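Local atomic coordinates of 3-methyladenine dna-glycosylase (Archaeoglobus fulgidus, PDB entry 2JHN), a protein that belongs to the helix-hairpin-helix superfamily of base excision DNA repair proteins and carries a TATA-box-binding-protein-like domain in its N-terminal part. Residues Met16-Leu21 and Leu281-Arg286; Gly109-Met114 and Ile277-Phe282; Ile127-Ser132 and Arg220-Leu225. The protein carries 1 engineered substitution. All coordinates share one frame; numbering follows the deposited sequence.

In the fold
From the N terminus, residues 16-21 lead out of helix 12-17 in the TBP-like part and meet 281-286 some 260 residues later, so contact 1 closes the longest loop. The connection 109-114 meets 277-282 in contact 2, and the turn 127-132 meets 220-225 in contact 3. Contact 3 lies within both other loops, while contacts 1 and 2 end on the same stretch of helix 274-287, share Leu281 and Phe282, and have centres about 9 Å apart. Contact 3, its centre about 17 Å from each, reaches them where Leu225 CD1 packs on Phe282 CZ. Together they tie the N-terminal part, the inter-helix connections, helix 220-229 and the C-terminal helix.

Contact 1: Met16-Leu21 and Leu281-Arg286; sequences MKFFVL and LFLYDR. With NA (sodium ion), chain F.
Arg286 and Phe18 meet through both charge and carbonyl. The cation-pi evidence is the 4.5 Å from Arg286 CZ to the centroid of the Phe18 ring, on a line 10° off the ring normal, with the guanidinium tilted rather than laid flat on the ring. Phe18 CG sits anti to its backbone N (chi1 -164°), which starts the ring on its way toward helix 274-287.

The polar contacts gather on one backbone oxygen. Arg286 NH1 donates to Phe18 O over 2.7 Å, but the N-H...O angle of 128° makes this a weak bond despite its length. Water 1 also donates to Phe18 O, at 2.9 Å, and weakly accepts from Arg286 NH2, so the oxygen has two donors and the arginine a second, indirect link.

Apolar contacts flank these groups. Val20 CG2 lies over one face of the guanidinium, 4.0 Å from Arg286 NE. Phe282 CD2 comes to the edge of the Phe18 ring, 4.1 Å from Phe18 CZ, while Leu283 CD2 approaches Phe18 CD1 at 3.8 Å.

Metal coordination marks the end of the segment: Leu21 O binds the sodium ion at 2.5 Å, along with water 2, Leu24, Thr26 and Asp28.

In the fold, the chain leaving helix 12-17 in the TBP-like part is here joined to helix 274-287. Phe133 of helix 133-147 touches both Val20 and Arg286, and at the start of 281-286, Leu281 packs on helices 96-104 and 241-251.

Contact 2: Gly109-Met114 and Ile277-Phe282; sequences GRAGLM and ILFYLF
Ala111 CB presses onto the face of the Phe279 ring unusually closely: it is 3.4 Å from Phe279 CG and 3.5 Å from the ring centroid, 15° off the normal, the geometry of a CH-pi contact. It sits offset toward the rim, on the side where the ring joins its CB.

At the far end of the same ring, Met114 CG packs against Phe279 CZ at 4.0 Å. Its sulfur makes two oblique Met-aromatic contacts, with Met114 SD 5.0 Å from the Phe279 centroid and 5.4 Å from the Phe282 centroid, so one thioether bridges side chains nearly a helix turn apart. Phe18, from contact 1, brings its ring almost parallel to Phe279.

The polar link is Tyr280 OH to Gly109 O, 2.7 Å long. The hydroxyl lies in the carbonyl plane on a lone pair, with a C=O...OH angle of 124°. Asp276 accepts a hydrogen bond from Ala111 N and forms a salt bridge to Arg110, fastening the loop to the helix start.

Chemically, between the two segments one directional hydrogen bond gives a buried carbonyl a partner and holds the loop at Gly109, whereas the other contacts are mainly methyl, methylene and sulfur against aromatic rings, a less directional attraction.

Contact 3: Ile127-Ser132 and Arg220-Leu225; sequences IQQQIS and RWTAEL
Trp221 turns the edge of its indole to the turn, where the amide of Gln128 stands almost perpendicular to it, the two planes 87° apart. Gln128 NE2 lies in the ring plane, 3.8 Å from Trp221 CZ2, and Gln129 CA comes to 4.0 Å from Trp221 CZ3. The indole is anchored elsewhere: its NE1 is hydrogen-bonded to Asp240. The other end of the Gln128 amide touches the next helical turn, Gln128 OE1 lying 3.8 Å from Leu225 CD2.

Gln129 makes the hydrogen bond across the contact. Its NE2 donates to Thr222 OG1 at 2.8 Å, nearly straight (165°), with the hydroxyl oxygen in the amide plane; with the chain extended beyond CG, the amide reaches over to the helix. The same NE2 also bonds Gly217 O, so this group grips both the helix and the loop before it.

Residues Gln128 to Ile131 form a type II beta turn, after which Ser132 caps helix 133-147. Across the contact, helix 220-229 follows helix 205-213 through a short connection, where Thr213 at the helix end and Phe215 and Ile218 of the loop bind a sodium ion. Two helices joined by a tight, glycine-containing, metal-binding loop match the helix-hairpin-helix motif of the HhH-GPD superfamily.

Contact 1: Met16-Leu21 and Leu281-Arg286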
loop_
_atom_site.group_PDB
_atom_site.type_symbol
_atom_site.label_atom_id
_atom_site.label_comp_id
_atom_site.label_asym_id
_atom_site.label_seq_id
_atom_site.Cartn_x
_atom_site.Cartn_y
_atom_site.Cartn_z
ATOM N N MET A 16 -8.863 -6.795 -4.614
ATOM C CA MET A 16 -8.108 -6.695 -5.873
ATOM C C MET A 16 -8.352 -5.377 -6.634
ATOM O O MET A 16 -7.449 -4.875 -7.307
ATOM C CB MET A 16 -8.367 -7.931 -6.752
ATOM C CG MET A 16 -7.947 -9.252 -6.122
ATOM S SD MET A 16 -6.174 -9.297 -5.712
ATOM C CE MET A 16 -6.215 -8.973 -3.944
ATOM N N LYS A 17 -9.561 -4.827 -6.519
ATOM C CA LYS A 17 -9.905 -3.550 -7.157
ATOM C C LYS A 17 -9.032 -2.421 -6.634
ATOM O O LYS A 17 -8.858 -1.394 -7.299
ATOM C CB LYS A 17 -11.372 -3.203 -6.911
ATOM C CG LYS A 17 -12.314 -3.507 -8.077
ATOM C CD LYS A 17 -13.771 -3.264 -7.653
ATOM C CE LYS A 17 -13.895 -1.984 -6.841
ATOM N NZ LYS A 17 -14.150 -0.820 -7.692
ATOM N N PHE A 18 -8.473 -2.613 -5.442
ATOM C CA PHE A 18 -7.604 -1.605 -4.849
ATOM C C PHE A 18 -6.363 -1.349 -5.693
ATOM O O PHE A 18 -5.839 -0.249 -5.671
ATOM C CB PHE A 18 -7.198 -1.982 -3.419
ATOM C CG PHE A 18 -6.642 -0.837 -2.640
ATOM C CD1 PHE A 18 -7.495 0.084 -2.030
ATOM C CD2 PHE A 18 -5.258 -0.688 -2.494
ATOM C CE1 PHE A 18 -6.982 1.155 -1.309
ATOM C CE2 PHE A 18 -4.728 0.390 -1.753
ATOM C CZ PHE A 18 -5.591 1.307 -1.172
ATOM N N PHE A 19 -5.920 -2.369 -6.438
ATOM C CA PHE A 19 -4.792 -2.274 -7.354
ATOM C C PHE A 19 -5.182 -1.474 -8.596
ATOM O O PHE A 19 -6.203 -1.737 -9.235
ATOM C CB PHE A 19 -4.280 -3.665 -7.750
ATOM C CG PHE A 19 -3.658 -4.435 -6.601
ATOM C CD1 PHE A 19 -2.389 -4.077 -6.107
ATOM C CD2 PHE A 19 -4.323 -5.488 -6.013
ATOM C CE1 PHE A 19 -1.798 -4.779 -5.054
ATOM C CE2 PHE A 19 -3.737 -6.205 -4.932
ATOM C CZ PHE A 19 -2.475 -5.848 -4.465
ATOM N N VAL A 20 -4.348 -0.503 -8.937
ATOM C CA VAL A 20 -4.705 0.473 -9.953
ATOM C C VAL A 20 -4.407 -0.034 -11.375
ATOM O O VAL A 20 -5.173 0.219 -12.308
ATOM C CB VAL A 20 -4.089 1.850 -9.562
ATOM C CG1 VAL A 20 -3.283 2.490 -10.686
ATOM C CG2 VAL A 20 -5.175 2.759 -8.976
ATOM N N LEU A 21 -3.325 -0.789 -11.516
ATOM C CA LEU A 21 -2.937 -1.378 -12.799
ATOM C C LEU A 21 -2.607 -2.856 -12.595
ATOM O O LEU A 21 -1.432 -3.238 -12.582
ATOM C CB LEU A 21 -1.726 -0.640 -13.381
ATOM C CG LEU A 21 -1.964 0.745 -13.973
ATOM C CD1 LEU A 21 -0.632 1.466 -14.082
ATOM C CD2 LEU A 21 -2.644 0.638 -15.336
ATOM N N LEU A 281 -11.442 5.901 1.882
ATOM C CA LEU A 281 -11.409 7.243 1.267
ATOM C C LEU A 281 -10.656 7.212 -0.084
ATOM O O LEU A 281 -11.074 7.874 -1.036
ATOM C CB LEU A 281 -10.799 8.286 2.215
ATOM C CG LEU A 281 -11.569 8.572 3.507
ATOM C CD1 LEU A 281 -10.784 9.512 4.411
ATOM C CD2 LEU A 281 -12.986 9.156 3.234
ATOM N N PHE A 282 -9.575 6.434 -0.179
ATOM C CA PHE A 282 -8.889 6.273 -1.475
ATOM C C PHE A 282 -9.845 5.646 -2.502
ATOM O O PHE A 282 -9.918 6.095 -3.645
ATOM C CB PHE A 282 -7.648 5.374 -1.379
ATOM C CG PHE A 282 -6.468 5.990 -0.637
ATOM C CD1 PHE A 282 -6.186 7.365 -0.701
ATOM C CD2 PHE A 282 -5.628 5.163 0.094
ATOM C CE1 PHE A 282 -5.046 7.902 0.004
ATOM C CE2 PHE A 282 -4.508 5.667 0.778
ATOM C CZ PHE A 282 -4.232 7.047 0.731
ATOM N N LEU A 283 -10.554 4.593 -2.106
ATOM C CA LEU A 283 -11.505 3.954 -3.027
ATOM C C LEU A 283 -12.590 4.953 -3.473
ATOM O O LEU A 283 -12.944 5.003 -4.636
ATOM C CB LEU A 283 -12.160 2.740 -2.374
ATOM C CG LEU A 283 -11.271 1.526 -2.113
ATOM C CD1 LEU A 283 -11.972 0.575 -1.158
ATOM C CD2 LEU A 283 -10.922 0.868 -3.439
ATOM N N TYR A 284 -13.112 5.713 -2.514
ATOM C CA TYR A 284 -14.171 6.715 -2.723
ATOM C C TYR A 284 -13.700 7.790 -3.688
ATOM O O TYR A 284 -14.401 8.146 -4.647
ATOM C CB TYR A 284 -14.544 7.337 -1.375
ATOM C CG TYR A 284 -15.803 8.156 -1.399
ATOM C CD1 TYR A 284 -17.044 7.546 -1.530
ATOM C CD2 TYR A 284 -15.757 9.530 -1.279
ATOM C CE1 TYR A 284 -18.199 8.291 -1.544
ATOM C CE2 TYR A 284 -16.915 10.290 -1.285
ATOM C CZ TYR A 284 -18.130 9.659 -1.419
ATOM O OH TYR A 284 -19.284 10.400 -1.446
ATOM N N ASP A 285 -12.497 8.296 -3.449
ATOM C CA ASP A 285 -11.902 9.288 -4.341
ATOM C C ASP A 285 -11.662 8.748 -5.756
ATOM O O ASP A 285 -11.868 9.473 -6.742
ATOM C CB ASP A 285 -10.592 9.825 -3.763
ATOM C CG ASP A 285 -10.009 10.976 -4.607
ATOM O OD1 ASP A 285 -10.722 12.003 -4.836
ATOM O OD2 ASP A 285 -8.841 10.836 -5.035
ATOM N N ARG A 286 -11.230 7.495 -5.860
ATOM C CA ARG A 286 -10.945 6.884 -7.162
ATOM C C ARG A 286 -12.240 6.502 -7.893
ATOM O O ARG A 286 -12.317 6.659 -9.122
ATOM C CB ARG A 286 -10.107 5.616 -7.009
ATOM C CG ARG A 286 -8.641 5.817 -6.630
ATOM C CD ARG A 286 -7.989 4.442 -6.456
ATOM N NE ARG A 286 -6.721 4.436 -5.711
ATOM C CZ ARG A 286 -6.248 3.338 -5.132
ATOM N NH1 ARG A 286 -6.957 2.212 -5.220
ATOM N NH2 ARG A 286 -5.088 3.361 -4.477
HETATM NA NA NA F . 0.004 -4.630 -10.992
HETATM O O HOH W 1 -3.199 0.490 -4.880
HETATM O O HOH W 2 -1.202 -4.021 -9.381
#

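Contact 2: Gly109-Met114 and Ile277-Phe282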
loop_
_atom_site.group_PDB
_atom_site.type_symbol
_atom_site.label_atom_id
_atom_site.label_comp_id
_atom_site.label_asym_id
_atom_site.label_seq_id
_atom_site.Cartn_x
_atom_site.Cartn_y
_atom_site.Cartn_z
ATOM N N GLY A 109 -13.209 -4.917 4.269
ATOM C CA GLY A 109 -12.554 -5.283 5.549
ATOM C C GLY A 109 -11.589 -4.196 6.024
ATOM O O GLY A 109 -11.771 -2.987 5.746
ATOM N N ARG A 110 -10.541 -4.629 6.707
ATOM C CA ARG A 110 -9.506 -3.724 7.205
ATOM C C ARG A 110 -8.491 -3.388 6.132
ATOM O O ARG A 110 -8.297 -4.148 5.181
ATOM C CB ARG A 110 -8.796 -4.375 8.398
ATOM C CG ARG A 110 -9.789 -4.640 9.597
ATOM C CD ARG A 110 -9.054 -4.670 10.928
ATOM N NE ARG A 110 -8.615 -3.325 11.290
ATOM C CZ ARG A 110 -8.091 -2.997 12.472
ATOM N NH1 ARG A 110 -7.949 -3.917 13.433
ATOM N NH2 ARG A 110 -7.713 -1.744 12.701
ATOM N N ALA A 111 -7.792 -2.275 6.318
ATOM C CA ALA A 111 -6.736 -1.870 5.397
ATOM C C ALA A 111 -5.554 -2.822 5.495
ATOM O O ALA A 111 -5.187 -3.271 6.595
ATOM C CB ALA A 111 -6.282 -0.466 5.710
ATOM N N GLY A 112 -4.980 -3.146 4.338
ATOM C CA GLY A 112 -3.662 -3.808 4.304
ATOM C C GLY A 112 -2.531 -2.783 4.321
ATOM O O GLY A 112 -2.602 -1.766 5.050
ATOM N N LEU A 113 -1.503 -3.052 3.515
ATOM C CA LEU A 113 -0.403 -2.114 3.291
ATOM C C LEU A 113 -0.238 -1.960 1.784
ATOM O O LEU A 113 -0.779 -2.772 1.008
ATOM C CB LEU A 113 0.905 -2.648 3.913
ATOM C CG LEU A 113 0.910 -2.796 5.445
ATOM C CD1 LEU A 113 2.168 -3.592 5.841
ATOM C CD2 LEU A 113 0.909 -1.404 6.091
ATOM N N MET A 114 0.480 -0.921 1.366
ATOM C CA MET A 114 0.721 -0.750 -0.069
ATOM C C MET A 114 2.166 -1.129 -0.521
ATOM O O MET A 114 2.583 -0.798 -1.659
ATOM C CB MET A 114 0.275 0.651 -0.507
ATOM C CG MET A 114 -1.239 0.854 -0.343
ATOM S SD MET A 114 -1.818 2.498 -0.733
ATOM C CE MET A 114 -1.496 2.534 -2.499
ATOM N N ILE A 277 -10.070 3.597 7.590
ATOM C CA ILE A 277 -10.946 4.529 6.856
ATOM C C ILE A 277 -10.212 5.228 5.700
ATOM O O ILE A 277 -10.786 5.511 4.656
ATOM C CB ILE A 277 -11.608 5.545 7.844
ATOM C CG1 ILE A 277 -12.525 4.771 8.805
ATOM C CG2 ILE A 277 -12.333 6.693 7.085
ATOM C CD1 ILE A 277 -12.901 5.568 10.084
ATOM N N LEU A 278 -8.928 5.510 5.884
ATOM C CA LEU A 278 -8.136 6.090 4.829
ATOM C C LEU A 278 -8.205 5.280 3.516
ATOM O O LEU A 278 -8.323 5.862 2.431
ATOM C CB LEU A 278 -6.675 6.164 5.300
ATOM C CG LEU A 278 -5.630 6.618 4.277
ATOM C CD1 LEU A 278 -5.860 8.051 3.830
ATOM C CD2 LEU A 278 -4.245 6.425 4.848
ATOM N N PHE A 279 -8.131 3.952 3.610
ATOM C CA PHE A 279 -8.220 3.099 2.408
ATOM C C PHE A 279 -9.617 3.185 1.730
ATOM O O PHE A 279 -9.710 3.191 0.492
ATOM C CB PHE A 279 -7.858 1.647 2.730
ATOM C CG PHE A 279 -6.357 1.382 2.805
ATOM C CD1 PHE A 279 -5.515 2.177 3.578
ATOM C CD2 PHE A 279 -5.794 0.299 2.096
ATOM C CE1 PHE A 279 -4.119 1.909 3.662
ATOM C CE2 PHE A 279 -4.411 0.019 2.179
ATOM C CZ PHE A 279 -3.573 0.832 2.958
ATOM N N TYR A 280 -10.670 3.248 2.550
ATOM C CA TYR A 280 -12.046 3.518 2.042
ATOM C C TYR A 280 -12.135 4.886 1.348
ATOM O O TYR A 280 -12.818 5.004 0.336
ATOM C CB TYR A 280 -13.095 3.415 3.170
ATOM C CG TYR A 280 -13.377 1.969 3.594
ATOM C CD1 TYR A 280 -12.523 1.314 4.477
ATOM C CD2 TYR A 280 -14.496 1.264 3.092
ATOM C CE1 TYR A 280 -12.742 -0.031 4.864
ATOM C CE2 TYR A 280 -14.755 -0.076 3.499
ATOM C CZ TYR A 280 -13.864 -0.713 4.376
ATOM O OH TYR A 280 -14.071 -2.007 4.757
ATOM N N LEU A 281 -11.442 5.901 1.882
ATOM C CA LEU A 281 -11.409 7.243 1.267
ATOM C C LEU A 281 -10.656 7.212 -0.084
ATOM O O LEU A 281 -11.074 7.874 -1.036
ATOM C CB LEU A 281 -10.799 8.286 2.215
ATOM C CG LEU A 281 -11.569 8.572 3.507
ATOM C CD1 LEU A 281 -10.784 9.512 4.411
ATOM C CD2 LEU A 281 -12.986 9.156 3.234
ATOM N N PHE A 282 -9.575 6.434 -0.179
ATOM C CA PHE A 282 -8.889 6.273 -1.475
ATOM C C PHE A 282 -9.845 5.646 -2.502
ATOM O O PHE A 282 -9.918 6.095 -3.645
ATOM C CB PHE A 282 -7.648 5.374 -1.379
ATOM C CG PHE A 282 -6.468 5.990 -0.637
ATOM C CD1 PHE A 282 -6.186 7.365 -0.701
ATOM C CD2 PHE A 282 -5.628 5.163 0.094
ATOM C CE1 PHE A 282 -5.046 7.902 0.004
ATOM C CE2 PHE A 282 -4.508 5.667 0.778
ATOM C CZ PHE A 282 -4.232 7.047 0.731
#

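Contact 3: Ile127-Ser132 and Arg220-Leu225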
loop_
_atom_site.group_PDB
_atom_site.type_symbol
_atom_site.label_atom_id
_atom_site.label_comp_id
_atom_site.label_asym_id
_atom_site.label_seq_id
_atom_site.Cartn_x
_atom_site.Cartn_y
_atom_site.Cartn_z
ATOM N N ILE A 127 8.363 8.343 -5.417
ATOM C CA ILE A 127 7.938 8.300 -6.834
ATOM C C ILE A 127 6.647 9.087 -7.080
ATOM O O ILE A 127 6.545 9.860 -8.049
ATOM C CB ILE A 127 7.842 6.845 -7.355
ATOM C CG1 ILE A 127 9.252 6.203 -7.392
ATOM C CG2 ILE A 127 7.116 6.771 -8.738
ATOM C CD1 ILE A 127 9.240 4.693 -7.664
ATOM N N GLN A 128 5.681 8.922 -6.187
ATOM C CA GLN A 128 4.399 9.604 -6.283
ATOM C C GLN A 128 4.403 11.141 -6.120
ATOM O O GLN A 128 3.417 11.788 -6.450
ATOM C CB GLN A 128 3.446 8.981 -5.278
ATOM C CG GLN A 128 1.987 9.051 -5.672
ATOM C CD GLN A 128 1.112 8.751 -4.503
ATOM O OE1 GLN A 128 1.375 7.812 -3.737
ATOM N NE2 GLN A 128 0.064 9.557 -4.331
ATOM N N GLN A 129 5.489 11.717 -5.614
ATOM C CA GLN A 129 5.560 13.170 -5.372
ATOM C C GLN A 129 5.217 13.978 -6.646
ATOM O O GLN A 129 5.823 13.778 -7.701
ATOM C CB GLN A 129 6.928 13.580 -4.777
ATOM C CG GLN A 129 7.188 12.966 -3.375
ATOM C CD GLN A 129 8.532 13.327 -2.729
ATOM O OE1 GLN A 129 9.507 13.687 -3.401
ATOM N NE2 GLN A 129 8.582 13.227 -1.409
ATOM N N GLN A 130 4.202 14.837 -6.532
ATOM C CA GLN A 130 3.781 15.791 -7.598
ATOM C C GLN A 130 3.175 15.150 -8.858
ATOM O O GLN A 130 3.007 15.829 -9.874
ATOM C CB GLN A 130 4.926 16.754 -7.995
ATOM C CG GLN A 130 5.330 17.769 -6.931
ATOM C CD GLN A 130 6.398 17.228 -6.002
ATOM O OE1 GLN A 130 7.433 16.715 -6.456
ATOM N NE2 GLN A 130 6.157 17.325 -4.697
ATOM N N ILE A 131 2.862 13.855 -8.811
ATOM C CA ILE A 131 2.269 13.170 -9.980
ATOM C C ILE A 131 1.063 12.341 -9.570
ATOM O O ILE A 131 0.806 12.174 -8.374
ATOM C CB ILE A 131 3.300 12.304 -10.781
ATOM C CG1 ILE A 131 3.932 11.215 -9.889
ATOM C CG2 ILE A 131 4.368 13.192 -11.427
ATOM C CD1 ILE A 131 4.771 10.160 -10.660
ATOM N N SER A 132 0.309 11.849 -10.557
ATOM C CA SER A 132 -0.845 10.996 -10.279
ATOM C C SER A 132 -0.366 9.619 -9.860
ATOM O O SER A 132 0.756 9.219 -10.201
ATOM C CB SER A 132 -1.775 10.880 -11.496
ATOM O OG SER A 132 -1.184 10.135 -12.556
ATOM N N ARG A 220 6.020 16.638 5.227
ATOM C CA ARG A 220 4.930 16.116 6.065
ATOM C C ARG A 220 4.059 15.089 5.314
ATOM O O ARG A 220 3.788 14.016 5.850
ATOM C CB ARG A 220 4.065 17.250 6.606
ATOM C CG ARG A 220 2.924 16.761 7.440
ATOM C CD ARG A 220 2.239 17.922 8.157
ATOM N NE ARG A 220 1.495 17.378 9.286
ATOM C CZ ARG A 220 0.797 18.101 10.156
ATOM N NH1 ARG A 220 0.729 19.437 10.021
ATOM N NH2 ARG A 220 0.167 17.480 11.164
ATOM N N TRP A 221 3.645 15.418 4.087
ATOM C CA TRP A 221 2.744 14.551 3.335
ATOM C C TRP A 221 3.377 13.191 3.051
ATOM O O TRP A 221 2.789 12.172 3.377
ATOM C CB TRP A 221 2.268 15.208 2.029
ATOM C CG TRP A 221 1.528 14.260 1.147
ATOM C CD1 TRP A 221 0.349 13.601 1.433
ATOM C CD2 TRP A 221 1.921 13.830 -0.155
ATOM N NE1 TRP A 221 -0.009 12.800 0.371
ATOM C CE2 TRP A 221 0.936 12.921 -0.615
ATOM C CE3 TRP A 221 3.006 14.143 -0.998
ATOM C CZ2 TRP A 221 1.011 12.303 -1.877
ATOM C CZ3 TRP A 221 3.070 13.544 -2.258
ATOM C CH2 TRP A 221 2.080 12.627 -2.681
ATOM N N THR A 222 4.579 13.181 2.478
ATOM C CA THR A 222 5.281 11.921 2.202
ATOM C C THR A 222 5.505 11.113 3.486
ATOM O O THR A 222 5.336 9.886 3.488
ATOM C CB THR A 222 6.612 12.204 1.520
ATOM O OG1 THR A 222 6.332 12.835 0.256
ATOM C CG2 THR A 222 7.425 10.886 1.328
ATOM N N ALA A 223 5.868 11.787 4.573
ATOM C CA ALA A 223 6.184 11.068 5.819
ATOM C C ALA A 223 4.888 10.432 6.388
ATOM O O ALA A 223 4.869 9.236 6.778
ATOM C CB ALA A 223 6.886 12.009 6.847
ATOM N N GLU A 224 3.810 11.213 6.411
ATOM C CA GLU A 224 2.515 10.700 6.916
ATOM C C GLU A 224 1.929 9.610 6.027
ATOM O O GLU A 224 1.348 8.638 6.549
ATOM C CB GLU A 224 1.504 11.821 7.171
ATOM C CG GLU A 224 1.985 12.790 8.270
ATOM C CD GLU A 224 0.989 13.876 8.597
ATOM O OE1 GLU A 224 0.061 14.120 7.774
ATOM O OE2 GLU A 224 1.141 14.462 9.711
ATOM N N LEU A 225 2.074 9.755 4.718
ATOM C CA LEU A 225 1.649 8.685 3.785
ATOM C C LEU A 225 2.445 7.386 4.065
ATOM O O LEU A 225 1.864 6.309 4.215
ATOM C CB LEU A 225 1.827 9.139 2.331
ATOM C CG LEU A 225 1.203 8.319 1.216
ATOM C CD1 LEU A 225 -0.333 8.370 1.395
ATOM C CD2 LEU A 225 1.635 8.965 -0.127
#